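Local coordinates for acetyltransferase, GNAT family (Colwellia psychrerythraea, PDB 3IWG), which probably transfers an acyl group other than an amino-acyl group, presumably acetyl, as expected of a GNAT-family enzyme, at residues K20-F24 and Q202-E206; S26-L31 and S103-L107; N53-F57 and Y69-F75. One frame throughout, in Å; residues are numbered along the deposited sequence.

Contact 1 (K20-F24 and Q202-E206)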
loop_
_atom_site.group_PDB
_atom_site.type_symbol
_atom_site.label_atom_id
_atom_site.label_comp_id
_atom_site.label_asym_id
_atom_site.label_seq_id
_atom_site.Cartn_x
_atom_site.Cartn_y
_atom_site.Cartn_z
ATOM N N LYS A 20 -23.233 5.605 7.263
ATOM C CA LYS A 20 -22.594 4.521 6.539
ATOM C C LYS A 20 -22.933 3.149 7.109
ATOM O O LYS A 20 -23.218 2.190 6.357
ATOM C CB LYS A 20 -21.085 4.693 6.485
ATOM C CG LYS A 20 -20.644 5.871 5.634
ATOM C CD LYS A 20 -19.727 5.424 4.510
ATOM C CE LYS A 20 -19.516 6.493 3.422
ATOM N NZ LYS A 20 -18.711 5.939 2.312
ATOM N N LYS A 21 -22.922 3.046 8.432
ATOM C CA LYS A 21 -23.250 1.781 9.080
ATOM C C LYS A 21 -24.691 1.343 8.768
ATOM O O LYS A 21 -24.965 0.147 8.542
ATOM C CB LYS A 21 -22.974 1.838 10.601
ATOM C CG LYS A 21 -23.264 0.507 11.347
ATOM C CD LYS A 21 -22.940 0.576 12.866
ATOM C CE LYS A 21 -23.249 -0.783 13.627
ATOM N NZ LYS A 21 -24.482 -1.556 13.131
ATOM N N ALA A 22 -25.610 2.290 8.700
ATOM C CA ALA A 22 -26.980 1.936 8.346
ATOM C C ALA A 22 -27.043 1.540 6.886
ATOM O O ALA A 22 -27.737 0.577 6.527
ATOM C CB ALA A 22 -27.913 3.071 8.632
ATOM N N TYR A 23 -26.300 2.257 6.036
ATOM C CA TYR A 23 -26.228 1.900 4.609
ATOM C C TYR A 23 -25.861 0.428 4.438
ATOM O O TYR A 23 -26.604 -0.318 3.847
ATOM C CB TYR A 23 -25.246 2.801 3.893
ATOM C CG TYR A 23 -25.078 2.486 2.431
ATOM C CD1 TYR A 23 -26.099 2.722 1.531
ATOM C CD2 TYR A 23 -23.900 1.990 1.951
ATOM C CE1 TYR A 23 -25.953 2.450 0.184
ATOM C CE2 TYR A 23 -23.722 1.727 0.603
ATOM C CZ TYR A 23 -24.770 1.934 -0.270
ATOM O OH TYR A 23 -24.612 1.678 -1.593
ATOM N N PHE A 24 -24.792 0.009 5.101
ATOM C CA PHE A 24 -24.297 -1.358 5.017
ATOM C C PHE A 24 -25.225 -2.390 5.670
ATOM O O PHE A 24 -25.442 -3.468 5.093
ATOM C CB PHE A 24 -22.876 -1.448 5.574
ATOM C CG PHE A 24 -21.842 -0.734 4.681
ATOM C CD1 PHE A 24 -21.613 -1.159 3.376
ATOM C CD2 PHE A 24 -21.125 0.357 5.134
ATOM C CE1 PHE A 24 -20.685 -0.501 2.553
ATOM C CE2 PHE A 24 -20.222 1.016 4.318
ATOM C CZ PHE A 24 -20.009 0.584 3.021
ATOM N N GLN A 202 -14.594 -3.813 9.377
ATOM C CA GLN A 202 -15.882 -3.381 9.923
ATOM C C GLN A 202 -17.045 -3.829 9.040
ATOM O O GLN A 202 -16.876 -4.122 7.868
ATOM C CB GLN A 202 -15.949 -1.858 9.996
ATOM C CG GLN A 202 -14.614 -1.171 9.725
ATOM C CD GLN A 202 -14.748 0.135 8.936
ATOM O OE1 GLN A 202 -14.406 0.183 7.735
ATOM N NE2 GLN A 202 -15.253 1.199 9.605
ATOM N N TYR A 203 -18.227 -3.851 9.623
ATOM C CA TYR A 203 -19.493 -4.092 8.910
ATOM C C TYR A 203 -19.706 -5.503 8.424
ATOM O O TYR A 203 -20.846 -6.018 8.499
ATOM C CB TYR A 203 -19.657 -3.175 7.692
ATOM C CG TYR A 203 -19.413 -1.726 7.987
ATOM C CD1 TYR A 203 -20.073 -1.095 9.035
ATOM C CD2 TYR A 203 -18.507 -0.981 7.239
ATOM C CE1 TYR A 203 -19.842 0.246 9.326
ATOM C CE2 TYR A 203 -18.290 0.378 7.518
ATOM C CZ TYR A 203 -18.958 0.969 8.559
ATOM O OH TYR A 203 -18.742 2.286 8.864
ATOM N N GLN A 204 -18.671 -6.111 7.863
ATOM C CA GLN A 204 -18.850 -7.413 7.261
ATOM C C GLN A 204 -17.888 -8.429 7.831
ATOM O O GLN A 204 -17.459 -9.339 7.116
ATOM C CB GLN A 204 -18.724 -7.285 5.742
ATOM C CG GLN A 204 -19.687 -6.260 5.210
ATOM C CD GLN A 204 -19.777 -6.142 3.702
ATOM O OE1 GLN A 204 -20.700 -5.519 3.210
ATOM N NE2 GLN A 204 -18.823 -6.713 2.970
ATOM N N THR A 205 -17.600 -8.313 9.130
ATOM C CA THR A 205 -16.540 -9.105 9.770
ATOM C C THR A 205 -16.835 -10.609 9.883
ATOM O O THR A 205 -16.071 -11.353 10.456
ATOM C CB THR A 205 -16.228 -8.578 11.205
ATOM O OG1 THR A 205 -17.409 -8.685 11.999
ATOM C CG2 THR A 205 -15.754 -7.127 11.178
ATOM N N GLU A 206 -17.962 -11.054 9.369
ATOM C CA GLU A 206 -18.259 -12.469 9.345
ATOM C C GLU A 206 -17.896 -13.075 7.967
ATOM O O GLU A 206 -17.995 -14.280 7.775
ATOM C CB GLU A 206 -19.726 -12.735 9.785
ATOM C CG GLU A 206 -20.851 -11.858 9.095
ATOM C CD GLU A 206 -20.844 -10.286 9.407
ATOM O OE1 GLU A 206 -21.290 -9.814 10.494
ATOM O OE2 GLU A 206 -20.423 -9.511 8.536
HETATM O O HOH W 1 -23.270 -4.736 4.520
#

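Contact 2 (S26-L31 and S103-L107)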
loop_
_atom_site.group_PDB
_atom_site.type_symbol
_atom_site.label_atom_id
_atom_site.label_comp_id
_atom_site.label_asym_id
_atom_site.label_seq_id
_atom_site.Cartn_x
_atom_site.Cartn_y
_atom_site.Cartn_z
ATOM N N SER A 26 -28.368 -2.245 5.744
ATOM C CA SER A 26 -29.482 -2.387 4.844
ATOM C C SER A 26 -29.168 -3.351 3.691
ATOM O O SER A 26 -30.093 -3.814 3.095
ATOM C CB SER A 26 -29.888 -1.013 4.256
ATOM O OG SER A 26 -28.976 -0.579 3.190
ATOM N N SER A 27 -27.892 -3.601 3.342
ATOM C CA SER A 27 -27.564 -4.480 2.172
ATOM C C SER A 27 -28.071 -5.922 2.350
ATOM O O SER A 27 -28.030 -6.467 3.448
ATOM C CB SER A 27 -26.055 -4.511 1.883
ATOM O OG SER A 27 -25.345 -5.387 2.752
ATOM N N ILE A 28 -28.540 -6.534 1.259
ATOM C CA ILE A 28 -29.154 -7.860 1.309
ATOM C C ILE A 28 -28.058 -8.863 1.511
ATOM O O ILE A 28 -28.230 -9.839 2.238
ATOM C CB ILE A 28 -29.949 -8.232 -0.009
ATOM C CG1 ILE A 28 -31.113 -7.285 -0.243
ATOM C CG2 ILE A 28 -30.563 -9.645 0.072
ATOM C CD1 ILE A 28 -31.921 -6.985 1.038
ATOM N N VAL A 29 -26.927 -8.638 0.848
ATOM C CA VAL A 29 -25.733 -9.449 1.083
ATOM C C VAL A 29 -24.574 -8.551 1.400
ATOM O O VAL A 29 -24.614 -7.351 1.145
ATOM C CB VAL A 29 -25.375 -10.340 -0.136
ATOM C CG1 VAL A 29 -26.371 -11.515 -0.246
ATOM C CG2 VAL A 29 -25.252 -9.509 -1.447
ATOM N N PRO A 30 -23.493 -9.122 1.915
ATOM C CA PRO A 30 -22.278 -8.275 2.000
ATOM C C PRO A 30 -21.849 -7.709 0.627
ATOM O O PRO A 30 -21.931 -8.396 -0.391
ATOM C CB PRO A 30 -21.232 -9.233 2.580
ATOM C CG PRO A 30 -21.792 -10.649 2.227
ATOM C CD PRO A 30 -23.270 -10.497 2.403
ATOM N N LEU A 31 -21.448 -6.446 0.606
ATOM C CA LEU A 31 -21.005 -5.791 -0.609
ATOM C C LEU A 31 -19.505 -5.976 -0.907
ATOM O O LEU A 31 -18.691 -6.312 -0.038
ATOM C CB LEU A 31 -21.320 -4.304 -0.551
ATOM C CG LEU A 31 -22.768 -3.969 -0.194
ATOM C CD1 LEU A 31 -22.948 -2.481 -0.093
ATOM C CD2 LEU A 31 -23.690 -4.626 -1.252
ATOM N N SER A 103 -25.315 -2.292 -6.830
ATOM C CA SER A 103 -25.643 -3.700 -6.926
ATOM C C SER A 103 -27.096 -3.967 -6.671
ATOM O O SER A 103 -27.801 -3.189 -6.030
ATOM C CB SER A 103 -24.828 -4.560 -5.971
ATOM O OG SER A 103 -25.271 -4.427 -4.640
ATOM N N THR A 104 -27.485 -5.147 -7.100
ATOM C CA THR A 104 -28.774 -5.694 -6.799
ATOM C C THR A 104 -29.036 -5.961 -5.327
ATOM O O THR A 104 -30.144 -6.404 -4.988
ATOM C CB THR A 104 -28.945 -6.990 -7.582
ATOM O OG1 THR A 104 -27.971 -7.942 -7.139
ATOM C CG2 THR A 104 -28.759 -6.694 -9.090
ATOM N N ALA A 105 -28.047 -5.685 -4.452
ATOM C CA ALA A 105 -28.199 -5.882 -3.018
ATOM C C ALA A 105 -28.413 -4.562 -2.326
ATOM O O ALA A 105 -28.597 -4.538 -1.078
ATOM C CB ALA A 105 -26.942 -6.571 -2.420
ATOM N N GLU A 106 -28.354 -3.451 -3.082
ATOM C CA GLU A 106 -28.693 -2.146 -2.472
ATOM C C GLU A 106 -30.027 -1.631 -3.041
ATOM O O GLU A 106 -30.085 -0.928 -4.059
ATOM C CB GLU A 106 -27.550 -1.130 -2.636
ATOM C CG GLU A 106 -26.131 -1.659 -2.245
ATOM C CD GLU A 106 -25.038 -1.207 -3.217
ATOM O OE1 GLU A 106 -24.583 -0.053 -3.097
ATOM O OE2 GLU A 106 -24.635 -2.020 -4.097
ATOM N N LEU A 107 -31.112 -2.001 -2.362
ATOM C CA LEU A 107 -32.435 -2.008 -3.000
ATOM C C LEU A 107 -32.886 -0.598 -3.244
ATOM O O LEU A 107 -33.276 -0.257 -4.349
ATOM C CB LEU A 107 -33.440 -2.787 -2.141
ATOM C CG LEU A 107 -33.248 -4.315 -2.024
ATOM C CD1 LEU A 107 -34.248 -4.963 -1.026
ATOM C CD2 LEU A 107 -33.305 -4.991 -3.382
HETATM O O HOH W 2 -31.235 -2.538 0.378
#

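Contact 3 (N53-F57 and Y69-F75)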
loop_
_atom_site.group_PDB
_atom_site.type_symbol
_atom_site.label_atom_id
_atom_site.label_comp_id
_atom_site.label_asym_id
_atom_site.label_seq_id
_atom_site.Cartn_x
_atom_site.Cartn_y
_atom_site.Cartn_z
ATOM N N ASN A 53 -29.658 19.118 10.113
ATOM C CA ASN A 53 -29.290 17.755 10.522
ATOM C C ASN A 53 -28.933 16.858 9.320
ATOM O O ASN A 53 -29.682 16.757 8.339
ATOM C CB ASN A 53 -30.378 17.083 11.394
ATOM C CG ASN A 53 -29.900 15.728 11.994
ATOM O OD1 ASN A 53 -30.687 14.786 12.129
ATOM N ND2 ASN A 53 -28.589 15.630 12.309
ATOM N N LEU A 54 -27.793 16.196 9.429
ATOM C CA LEU A 54 -27.306 15.282 8.405
ATOM C C LEU A 54 -28.106 13.968 8.338
ATOM O O LEU A 54 -27.863 13.063 9.123
ATOM C CB LEU A 54 -25.850 14.969 8.714
ATOM C CG LEU A 54 -25.070 14.095 7.743
ATOM C CD1 LEU A 54 -25.153 14.704 6.341
ATOM C CD2 LEU A 54 -23.615 13.983 8.282
ATOM N N VAL A 55 -29.025 13.852 7.380
ATOM C CA VAL A 55 -29.944 12.690 7.298
ATOM C C VAL A 55 -29.718 11.733 6.105
ATOM O O VAL A 55 -30.487 10.764 5.899
ATOM C CB VAL A 55 -31.390 13.189 7.283
ATOM C CG1 VAL A 55 -31.612 14.125 8.482
ATOM C CG2 VAL A 55 -31.708 13.897 5.971
ATOM N N GLY A 56 -28.677 12.007 5.319
ATOM C CA GLY A 56 -28.246 11.104 4.258
ATOM C C GLY A 56 -26.980 11.552 3.561
ATOM O O GLY A 56 -26.460 12.630 3.850
ATOM N N PHE A 57 -26.504 10.745 2.608
ATOM C CA PHE A 57 -25.285 11.067 1.869
ATOM C C PHE A 57 -25.161 10.340 0.510
ATOM O O PHE A 57 -25.854 9.357 0.227
ATOM C CB PHE A 57 -24.038 10.702 2.709
ATOM C CG PHE A 57 -23.707 9.251 2.640
ATOM C CD1 PHE A 57 -24.319 8.346 3.483
ATOM C CD2 PHE A 57 -22.856 8.770 1.666
ATOM C CE1 PHE A 57 -24.033 6.974 3.384
ATOM C CE2 PHE A 57 -22.591 7.430 1.550
ATOM C CZ PHE A 57 -23.176 6.530 2.401
ATOM N N TYR A 69 -25.419 5.869 -2.179
ATOM C CA TYR A 69 -26.508 6.815 -1.932
ATOM C C TYR A 69 -27.380 6.280 -0.795
ATOM O O TYR A 69 -27.697 5.075 -0.736
ATOM C CB TYR A 69 -27.355 6.988 -3.160
ATOM C CG TYR A 69 -28.583 7.874 -2.965
ATOM C CD1 TYR A 69 -29.772 7.380 -2.423
ATOM C CD2 TYR A 69 -28.550 9.216 -3.347
ATOM C CE1 TYR A 69 -30.896 8.226 -2.250
ATOM C CE2 TYR A 69 -29.638 10.048 -3.171
ATOM C CZ TYR A 69 -30.810 9.545 -2.649
ATOM O OH TYR A 69 -31.854 10.400 -2.533
ATOM N N TYR A 70 -27.742 7.153 0.124
ATOM C CA TYR A 70 -28.534 6.723 1.256
ATOM C C TYR A 70 -29.250 7.920 1.852
ATOM O O TYR A 70 -28.624 8.955 2.094
ATOM C CB TYR A 70 -27.660 6.053 2.315
ATOM C CG TYR A 70 -28.423 5.645 3.532
ATOM C CD1 TYR A 70 -29.054 4.422 3.579
ATOM C CD2 TYR A 70 -28.566 6.499 4.612
ATOM C CE1 TYR A 70 -29.782 4.027 4.659
ATOM C CE2 TYR A 70 -29.296 6.115 5.731
ATOM C CZ TYR A 70 -29.921 4.874 5.741
ATOM O OH TYR A 70 -30.670 4.462 6.818
ATOM N N LEU A 71 -30.552 7.764 2.085
ATOM C CA LEU A 71 -31.368 8.703 2.892
ATOM C C LEU A 71 -32.049 7.972 4.023
ATOM O O LEU A 71 -32.537 6.859 3.842
ATOM C CB LEU A 71 -32.473 9.323 2.047
ATOM C CG LEU A 71 -32.296 10.805 1.793
ATOM C CD1 LEU A 71 -33.451 11.321 0.954
ATOM C CD2 LEU A 71 -32.187 11.586 3.092
ATOM N N GLN A 72 -32.112 8.585 5.188
ATOM C CA GLN A 72 -32.883 7.974 6.256
ATOM C C GLN A 72 -34.262 7.490 5.727
ATOM O O GLN A 72 -34.878 8.093 4.812
ATOM C CB GLN A 72 -33.009 8.889 7.460
ATOM C CG GLN A 72 -31.881 8.661 8.451
ATOM C CD GLN A 72 -31.630 9.855 9.319
ATOM O OE1 GLN A 72 -32.421 10.803 9.315
ATOM N NE2 GLN A 72 -30.519 9.836 10.065
ATOM N N PRO A 73 -34.698 6.334 6.240
ATOM C CA PRO A 73 -35.711 5.520 5.545
ATOM C C PRO A 73 -37.038 6.218 5.355
ATOM O O PRO A 73 -37.776 5.885 4.419
ATOM C CB PRO A 73 -35.864 4.289 6.446
ATOM C CG PRO A 73 -35.264 4.693 7.782
ATOM C CD PRO A 73 -34.204 5.702 7.473
ATOM N N GLU A 74 -37.316 7.201 6.216
ATOM C CA GLU A 74 -38.583 7.900 6.197
ATOM C C GLU A 74 -38.729 9.020 5.155
ATOM O O GLU A 74 -39.740 9.781 5.213
ATOM C CB GLU A 74 -38.883 8.474 7.591
ATOM C CG GLU A 74 -37.990 9.630 8.028
ATOM C CD GLU A 74 -36.788 9.193 8.877
ATOM O OE1 GLU A 74 -36.335 8.014 8.755
ATOM O OE2 GLU A 74 -36.287 10.052 9.653
ATOM N N PHE A 75 -37.777 9.134 4.209
ATOM C CA PHE A 75 -37.884 10.170 3.164
ATOM C C PHE A 75 -38.127 9.611 1.757
ATOM O O PHE A 75 -37.752 10.238 0.767
ATOM C CB PHE A 75 -36.698 11.121 3.116
ATOM C CG PHE A 75 -36.267 11.682 4.458
ATOM C CD1 PHE A 75 -35.819 10.862 5.469
ATOM C CD2 PHE A 75 -36.217 13.049 4.665
ATOM C CE1 PHE A 75 -35.378 11.387 6.652
ATOM C CE2 PHE A 75 -35.786 13.578 5.869
ATOM C CZ PHE A 75 -35.368 12.746 6.861
#

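Contact 1 (K20-F24 and Q202-E206)
Phe24, on helix 17-26, lays its ring against one face of Tyr203, which reaches over from the loop after strand 190-199. The two form an offset stack, with centroids 4.8 Å apart and planes inclined by 27°. Phe24 CD2 lies over the rim of the tyrosine ring and comes within 3.6 Å of Tyr203 CD2. This is the tight part of the contact: Phe24 is buried, and Phe37 of helix 33-39 meets its ring and touches Tyr203 as well. A flat hydrocarbon ring suits this place because it fills the space between helix and loop without needing a polar partner. A water sits between Phe24 O, 2.6 Å from the water oxygen, and Gln204 OE1, near enough to bond to either; that amide oxygen also accepts from Leu31 N.

Toward solvent the contact is looser. Lys21 lends only the root of its chain, CB lying 3.7 Å from Tyr203 CE1. With CG anti to the backbone N (chi1 -178°), the rest of that chain runs off to a salt bridge with Asp25. With no direct hydrogen bond between the segments, helix and loop are joined mainly by ring stacking, perhaps helped by a water, so the adhesion is largely apolar.

Contact 2 (S26-L31 and S103-L107)
With chi1 at -63°, Ile28 sets CG1 beside its own backbone N and sends CD1 to Leu107 CD1, 3.7 Å away, the two side chains crossing at about a right angle. Val29 CG2 meets Ala105 CB at 3.5 Å. Ala105 suits this place: its single methyl is met by Val29 and Leu31, while its carbonyl O takes the hydrogen bond from Ile28 N (3.1 Å, 160° at the hydrogen), in the carbonyl plane and on a lone pair.

Leu31 crosses the glutamate chain at a slant, CD1 lying 3.9 Å from Glu106 CG. The bent glutamate chain folds back so that OE2 accepts twice from Ser103: from OG on its anti lone pair, and from N, 2.8 Å away, above the carboxylate plane. Ser103 OG in turn accepts from Ala105 N, an ST turn within the type I beta turn 103-106. Were Glu106 replaced by an alanine, Ser103 N and OG would probably lose this acceptor and a gap would be likely beside Leu31. Glu106 is also the N-cap of helix 107-116. The contact thus fastens the link between helices 17-26 and 33-39 to the end of strand 99-103, with Met126 of strand 117-129 and His266 of strand 262-273 alongside.

Contact 3 (N53-F57 and Y69-F75)
Phe57 and Tyr70 bond to each other through both backbones: Phe57 N donates to Tyr70 O at 2.8 Å, and Tyr70 N returns the bond to Phe57 O at 2.9 Å. Gln72 N adds a third bond, meeting Val55 O at 2.8 Å almost head-on, with a C=O...N angle of 175°. Between these lies the non-hydrogen-bonded pair Gly56 and Leu71, whose CA atoms are only 4.2 Å apart. Glycine fits here because a side chain would collide with Tyr70 O and Leu71 CD2.

Farther out, Val55 carries the packing. Its CG2, held between the backbone N and the carbonyl carbon (chi1 -53° for CG1), meets Leu71 CD2 at 3.7 Å and the CZ of Phe75 at 3.9 Å. The amide of Gln72 lies across the same valine, OE1 reaching 3.3 Å from Val55 CB. Beyond Gly56, Phe57 CE1 rests 3.9 Å from Tyr70 CB, on the side where helix 17-26 supplies Lys20 and Ala22.

Val55 and Gly56 both lie opposite Phe48 on strand 44-50, a classic beta bulge. The paired strands 53-60 and 65-71 form an antiparallel beta hairpin, with Gln72 and Phe75 from the loop after it closing over Val55, packed between helices as in the GNAT fold.

Overall arrangement
After strand 6-9 the chain enters helix 17-26, whose residues 20-24 pack against the distant loop 202-206; contact 1 therefore closes the longest loop, of 177 intervening residues. Residues 26-31 follow one residue later and meet 103-107, so contact 2 is nested within contact 1, and contact 3, the short hairpin 53-57 with 69-75, is nested within contact 2. No pair crosses. Helix 17-26 links contacts 1 and 3 in space, Tyr23 and Ala22 packing against Tyr70, while Gln204 and Phe24 reach Leu31 of contact 2. Contacts 2 and 3 do not touch. Both lie within the N-terminal GNAT-like half, whereas contact 1 joins it to the C-terminal GNAT-like half.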